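Local coordinates for CRISPR-associated endonuclease C2c1 (Alicyclobacillus acidoterrestris, PDB 5U31), which cuts target DNA recognised through guide-RNA pairing and an adjacent PAM, as an RNA-guided nuclease of bacterial CRISPR immunity, at residues T38-Y50 with L96-V108. The protein carries 3 engineered substitutions. Residues are numbered along the deposited sequence; the frame is centred on the assembly and turned at random.
Sequences TEWLSLLRQENLY and LLQLARQLYELLV. With SO4 (sulfate ion), chain F.
R101 NH1 donates to two oxygens, the backbone O of R45 and OE1 of E47. R101 NH1 to R45 O is 2.8 Å, a bent bond in the carbonyl plane, on a lone pair. E47 OE1 is 2.9 Å from R101 NH1 and makes a salt bridge. NH1 meets E47 OE1 from above the carboxylate plane, and the carboxylate and guanidinium planes are 86° apart. The R101 chain bends at chi2 (74°), which brings NH1 to this end while NE bonds E105 OE2 on its own helix.

Y104 lies alongside R45. R45 CB sits over the ring centre, 3.6 Å from the Y104 centroid, a CH-pi contact. The R45 chain then runs extended along the ring toward Y104 OH. E233 of helix 216-257 takes a salt bridge from R45 NE and a hydrogen bond from Y104 OH.

L44 is a knob among A100, L103, Y104 and L107. L44 CD2 meets A100 CB at 3.6 Å, and its CD1 faces L103 and L107. Q46 has positive phi, and its side chain turns back so that Q46 NE2 bonds L44 O at 2.7 Å. Its OE1 rests against L97 CB and CD2.

Helices 38-45 and 96-107 cross at -123° within the helical REC1 domain. The leucine knob packs them together, while R101 ties R45 O and the E47 side chain to helix 93-107. E47 stands near both arginines and probably eases their repulsion; E105 and E233 add negative charge.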
loop_
_atom_site.group_PDB
_atom_site.type_symbol
_atom_site.label_atom_id
_atom_site.label_comp_id
_atom_site.label_asym_id
_atom_site.label_seq_id
_atom_site.Cartn_x
_atom_site.Cartn_y
_atom_site.Cartn_z
ATOM N N THR A 38 31.551 5.656 -0.214
ATOM C CA THR A 38 30.789 4.481 -0.615
ATOM C C THR A 38 31.565 3.644 -1.624
ATOM O O THR A 38 31.671 2.420 -1.479
ATOM C CB THR A 38 29.434 4.906 -1.175
ATOM O OG1 THR A 38 28.701 5.594 -0.155
ATOM C CG2 THR A 38 28.647 3.701 -1.609
ATOM N N GLU A 39 32.142 4.287 -2.638
ATOM C CA GLU A 39 32.968 3.554 -3.589
ATOM C C GLU A 39 34.142 2.866 -2.900
ATOM O O GLU A 39 34.515 1.753 -3.284
ATOM C CB GLU A 39 33.447 4.504 -4.684
ATOM C CG GLU A 39 34.237 3.865 -5.799
ATOM C CD GLU A 39 34.588 4.864 -6.876
ATOM O OE1 GLU A 39 33.703 5.656 -7.258
ATOM O OE2 GLU A 39 35.754 4.874 -7.324
ATOM N N TRP A 40 34.715 3.492 -1.865
ATOM C CA TRP A 40 35.777 2.843 -1.098
ATOM C C TRP A 40 35.266 1.584 -0.416
ATOM O O TRP A 40 35.907 0.529 -0.467
ATOM C CB TRP A 40 36.348 3.807 -0.059
ATOM C CG TRP A 40 37.725 4.258 -0.388
ATOM C CD1 TRP A 40 38.096 5.481 -0.852
ATOM C CD2 TRP A 40 38.923 3.482 -0.302
ATOM N NE1 TRP A 40 39.450 5.518 -1.055
ATOM C CE2 TRP A 40 39.982 4.302 -0.723
ATOM C CE3 TRP A 40 39.202 2.171 0.093
ATOM C CZ2 TRP A 40 41.298 3.856 -0.761
ATOM C CZ3 TRP A 40 40.505 1.732 0.057
ATOM C CH2 TRP A 40 41.537 2.570 -0.370
ATOM N N LEU A 41 34.109 1.687 0.244
ATOM C CA LEU A 41 33.528 0.532 0.916
ATOM C C LEU A 41 33.297 -0.620 -0.055
ATOM O O LEU A 41 33.532 -1.784 0.290
ATOM C CB LEU A 41 32.222 0.932 1.599
ATOM C CG LEU A 41 32.353 1.864 2.802
ATOM C CD1 LEU A 41 30.978 2.314 3.275
ATOM C CD2 LEU A 41 33.109 1.166 3.920
ATOM N N SER A 42 32.849 -0.315 -1.277
ATOM C CA SER A 42 32.569 -1.374 -2.242
ATOM C C SER A 42 33.836 -2.105 -2.665
ATOM O O SER A 42 33.781 -3.296 -2.983
ATOM C CB SER A 42 31.855 -0.802 -3.466
ATOM O OG SER A 42 32.652 0.168 -4.121
ATOM N N LEU A 43 34.980 -1.417 -2.679
ATOM C CA LEU A 43 36.228 -2.096 -3.010
ATOM C C LEU A 43 36.699 -2.976 -1.859
ATOM O O LEU A 43 37.175 -4.095 -2.083
ATOM C CB LEU A 43 37.301 -1.080 -3.391
ATOM C CG LEU A 43 36.952 -0.203 -4.596
ATOM C CD1 LEU A 43 38.031 0.825 -4.826
ATOM C CD2 LEU A 43 36.754 -1.051 -5.831
ATOM N N LEU A 44 36.585 -2.492 -0.618
ATOM C CA LEU A 44 36.934 -3.337 0.521
ATOM C C LEU A 44 36.106 -4.615 0.535
ATOM O O LEU A 44 36.598 -5.673 0.944
ATOM C CB LEU A 44 36.743 -2.575 1.830
ATOM C CG LEU A 44 37.506 -1.261 1.971
ATOM C CD1 LEU A 44 37.119 -0.557 3.261
ATOM C CD2 LEU A 44 39.008 -1.507 1.904
ATOM N N ARG A 45 34.856 -4.532 0.073
ATOM C CA ARG A 45 33.959 -5.680 0.058
ATOM C C ARG A 45 34.461 -6.776 -0.875
ATOM O O ARG A 45 34.271 -7.964 -0.585
ATOM C CB ARG A 45 32.565 -5.208 -0.350
ATOM C CG ARG A 45 31.517 -6.277 -0.473
ATOM C CD ARG A 45 30.174 -5.662 -0.803
ATOM N NE ARG A 45 29.170 -6.684 -1.069
ATOM C CZ ARG A 45 28.871 -7.127 -2.284
ATOM N NH1 ARG A 45 29.497 -6.629 -3.342
ATOM N NH2 ARG A 45 27.949 -8.063 -2.442
ATOM N N GLN A 46 35.130 -6.387 -1.962
ATOM C CA GLN A 46 35.676 -7.277 -2.999
ATOM C C GLN A 46 34.768 -8.469 -3.290
ATOM O O GLN A 46 35.184 -9.630 -3.290
ATOM C CB GLN A 46 37.098 -7.729 -2.655
ATOM C CG GLN A 46 37.331 -8.172 -1.236
ATOM C CD GLN A 46 38.740 -7.877 -0.777
ATOM O OE1 GLN A 46 39.672 -8.623 -1.073
ATOM N NE2 GLN A 46 38.905 -6.777 -0.053
ATOM N N GLU A 47 33.506 -8.159 -3.562
ATOM C CA GLU A 47 32.556 -9.098 -4.137
ATOM C C GLU A 47 31.922 -8.442 -5.354
ATOM O O GLU A 47 32.132 -7.255 -5.622
ATOM C CB GLU A 47 31.489 -9.516 -3.118
ATOM C CG GLU A 47 32.019 -10.388 -1.996
ATOM C CD GLU A 47 30.985 -10.648 -0.917
ATOM O OE1 GLU A 47 30.781 -9.764 -0.059
ATOM O OE2 GLU A 47 30.374 -11.737 -0.930
ATOM N N ASN A 48 31.140 -9.225 -6.095
ATOM C CA ASN A 48 30.484 -8.704 -7.289
ATOM C C ASN A 48 29.499 -7.596 -6.940
ATOM O O ASN A 48 28.790 -7.666 -5.933
ATOM C CB ASN A 48 29.748 -9.820 -8.033
ATOM C CG ASN A 48 30.688 -10.804 -8.690
ATOM O OD1 ASN A 48 31.872 -10.527 -8.864
ATOM N ND2 ASN A 48 30.162 -11.957 -9.066
ATOM N N LEU A 49 29.466 -6.573 -7.790
ATOM C CA LEU A 49 28.470 -5.512 -7.755
ATOM C C LEU A 49 27.551 -5.674 -8.960
ATOM O O LEU A 49 28.029 -5.869 -10.082
ATOM C CB LEU A 49 29.130 -4.129 -7.789
ATOM C CG LEU A 49 29.789 -3.527 -6.542
ATOM C CD1 LEU A 49 28.934 -3.768 -5.312
ATOM C CD2 LEU A 49 31.182 -4.069 -6.323
ATOM N N TYR A 50 26.242 -5.590 -8.738
ATOM C CA TYR A 50 25.276 -5.700 -9.824
ATOM C C TYR A 50 24.540 -4.380 -10.007
ATOM O O TYR A 50 24.276 -3.665 -9.036
ATOM C CB TYR A 50 24.279 -6.834 -9.567
ATOM C CG TYR A 50 24.931 -8.194 -9.489
ATOM C CD1 TYR A 50 25.068 -8.991 -10.620
ATOM C CD2 TYR A 50 25.420 -8.674 -8.289
ATOM C CE1 TYR A 50 25.669 -10.230 -10.549
ATOM C CE2 TYR A 50 26.028 -9.909 -8.208
ATOM C CZ TYR A 50 26.147 -10.685 -9.339
ATOM O OH TYR A 50 26.751 -11.916 -9.255
ATOM N N LEU A 96 46.875 -8.189 2.117
ATOM C CA LEU A 96 46.185 -6.906 2.034
ATOM C C LEU A 96 44.703 -7.084 1.726
ATOM O O LEU A 96 43.862 -6.354 2.262
ATOM C CB LEU A 96 46.844 -6.025 0.976
ATOM C CG LEU A 96 47.876 -4.998 1.429
ATOM C CD1 LEU A 96 48.834 -5.584 2.441
ATOM C CD2 LEU A 96 48.619 -4.500 0.214
ATOM N N LEU A 97 44.364 -8.041 0.860
ATOM C CA LEU A 97 42.958 -8.292 0.559
ATOM C C LEU A 97 42.209 -8.800 1.786
ATOM O O LEU A 97 41.072 -8.387 2.043
ATOM C CB LEU A 97 42.834 -9.287 -0.593
ATOM C CG LEU A 97 43.248 -8.790 -1.978
ATOM C CD1 LEU A 97 42.919 -9.829 -3.017
ATOM C CD2 LEU A 97 42.562 -7.489 -2.306
ATOM N N GLN A 98 42.831 -9.693 2.561
ATOM C CA GLN A 98 42.185 -10.192 3.771
ATOM C C GLN A 98 42.021 -9.090 4.809
ATOM O O GLN A 98 40.985 -9.014 5.477
ATOM C CB GLN A 98 42.977 -11.364 4.347
ATOM C CG GLN A 98 42.879 -12.625 3.512
ATOM C CD GLN A 98 43.527 -13.818 4.179
ATOM O OE1 GLN A 98 43.823 -13.792 5.375
ATOM N NE2 GLN A 98 43.752 -14.878 3.409
ATOM N N LEU A 99 43.031 -8.229 4.959
ATOM C CA LEU A 99 42.914 -7.103 5.880
ATOM C C LEU A 99 41.765 -6.188 5.476
ATOM O O LEU A 99 40.933 -5.813 6.308
ATOM C CB LEU A 99 44.223 -6.317 5.921
ATOM C CG LEU A 99 44.755 -5.868 7.286
ATOM C CD1 LEU A 99 45.555 -4.577 7.147
ATOM C CD2 LEU A 99 43.643 -5.714 8.312
ATOM N N ALA A 100 41.711 -5.815 4.195
ATOM C CA ALA A 100 40.659 -4.920 3.734
ATOM C C ALA A 100 39.288 -5.522 3.975
ATOM O O ALA A 100 38.365 -4.826 4.413
ATOM C CB ALA A 100 40.845 -4.609 2.255
ATOM N N ARG A 101 39.137 -6.819 3.704
ATOM C CA ARG A 101 37.853 -7.464 3.931
ATOM C C ARG A 101 37.511 -7.501 5.415
ATOM O O ARG A 101 36.352 -7.293 5.790
ATOM C CB ARG A 101 37.859 -8.868 3.339
ATOM C CG ARG A 101 36.610 -9.652 3.634
ATOM C CD ARG A 101 35.437 -9.171 2.814
ATOM N NE ARG A 101 34.202 -9.798 3.269
ATOM C CZ ARG A 101 33.015 -9.610 2.708
ATOM N NH1 ARG A 101 32.896 -8.811 1.657
ATOM N NH2 ARG A 101 31.947 -10.223 3.198
ATOM N N GLN A 102 38.503 -7.754 6.275
ATOM C CA GLN A 102 38.267 -7.675 7.713
ATOM C C GLN A 102 37.746 -6.301 8.096
ATOM O O GLN A 102 36.753 -6.176 8.822
ATOM C CB GLN A 102 39.548 -7.963 8.489
ATOM C CG GLN A 102 39.986 -9.398 8.513
ATOM C CD GLN A 102 41.231 -9.577 9.347
ATOM O OE1 GLN A 102 41.250 -9.240 10.532
ATOM N NE2 GLN A 102 42.288 -10.090 8.729
ATOM N N LEU A 103 38.427 -5.255 7.625
ATOM C CA LEU A 103 37.972 -3.894 7.869
ATOM C C LEU A 103 36.540 -3.700 7.394
ATOM O O LEU A 103 35.715 -3.116 8.108
ATOM C CB LEU A 103 38.902 -2.903 7.171
ATOM C CG LEU A 103 38.569 -1.426 7.359
ATOM C CD1 LEU A 103 38.733 -1.030 8.809
ATOM C CD2 LEU A 103 39.448 -0.581 6.475
ATOM N N TYR A 104 36.224 -4.191 6.195
ATOM C CA TYR A 104 34.886 -3.992 5.653
ATOM C C TYR A 104 33.828 -4.615 6.549
ATOM O O TYR A 104 32.763 -4.027 6.766
ATOM C CB TYR A 104 34.791 -4.569 4.247
ATOM C CG TYR A 104 33.402 -4.449 3.682
ATOM C CD1 TYR A 104 32.913 -3.220 3.262
ATOM C CD2 TYR A 104 32.572 -5.558 3.580
ATOM C CE1 TYR A 104 31.640 -3.098 2.751
ATOM C CE2 TYR A 104 31.296 -5.442 3.069
ATOM C CZ TYR A 104 30.835 -4.210 2.657
ATOM O OH TYR A 104 29.567 -4.084 2.146
ATOM N N GLU A 105 34.103 -5.804 7.086
ATOM C CA GLU A 105 33.134 -6.455 7.956
ATOM C C GLU A 105 33.008 -5.753 9.303
ATOM O O GLU A 105 32.020 -5.973 10.010
ATOM C CB GLU A 105 33.510 -7.924 8.135
ATOM C CG GLU A 105 33.531 -8.696 6.824
ATOM C CD GLU A 105 34.036 -10.121 6.976
ATOM O OE1 GLU A 105 34.381 -10.515 8.111
ATOM O OE2 GLU A 105 34.087 -10.850 5.960
ATOM N N LEU A 106 33.981 -4.913 9.673
ATOM C CA LEU A 106 33.827 -4.072 10.856
ATOM C C LEU A 106 33.024 -2.815 10.548
ATOM O O LEU A 106 32.276 -2.334 11.405
ATOM C CB LEU A 106 35.194 -3.679 11.423
ATOM C CG LEU A 106 36.109 -4.776 11.968
ATOM C CD1 LEU A 106 37.408 -4.180 12.460
ATOM C CD2 LEU A 106 35.429 -5.538 13.075
ATOM N N LEU A 107 33.171 -2.278 9.337
ATOM C CA LEU A 107 32.444 -1.077 8.948
ATOM C C LEU A 107 30.993 -1.373 8.590
ATOM O O LEU A 107 30.121 -0.525 8.805
ATOM C CB LEU A 107 33.151 -0.399 7.771
ATOM C CG LEU A 107 34.575 0.098 8.041
ATOM C CD1 LEU A 107 35.293 0.475 6.757
ATOM C CD2 LEU A 107 34.550 1.281 8.985
ATOM N N VAL A 108 30.714 -2.548 8.035
ATOM C CA VAL A 108 29.357 -2.921 7.647
ATOM C C VAL A 108 29.090 -4.323 8.176
ATOM O O VAL A 108 29.138 -5.294 7.408
ATOM C CB VAL A 108 29.162 -2.853 6.123
ATOM C CG1 VAL A 108 27.718 -3.168 5.751
ATOM C CG2 VAL A 108 29.542 -1.481 5.596
HETATM S S SO4 F . 42.236 7.329 -3.195
HETATM O O1 SO4 F . 41.227 6.560 -3.919
HETATM O O2 SO4 F . 43.551 6.774 -3.504
HETATM O O3 SO4 F . 42.166 8.728 -3.609
HETATM O O4 SO4 F . 42.013 7.242 -1.754
#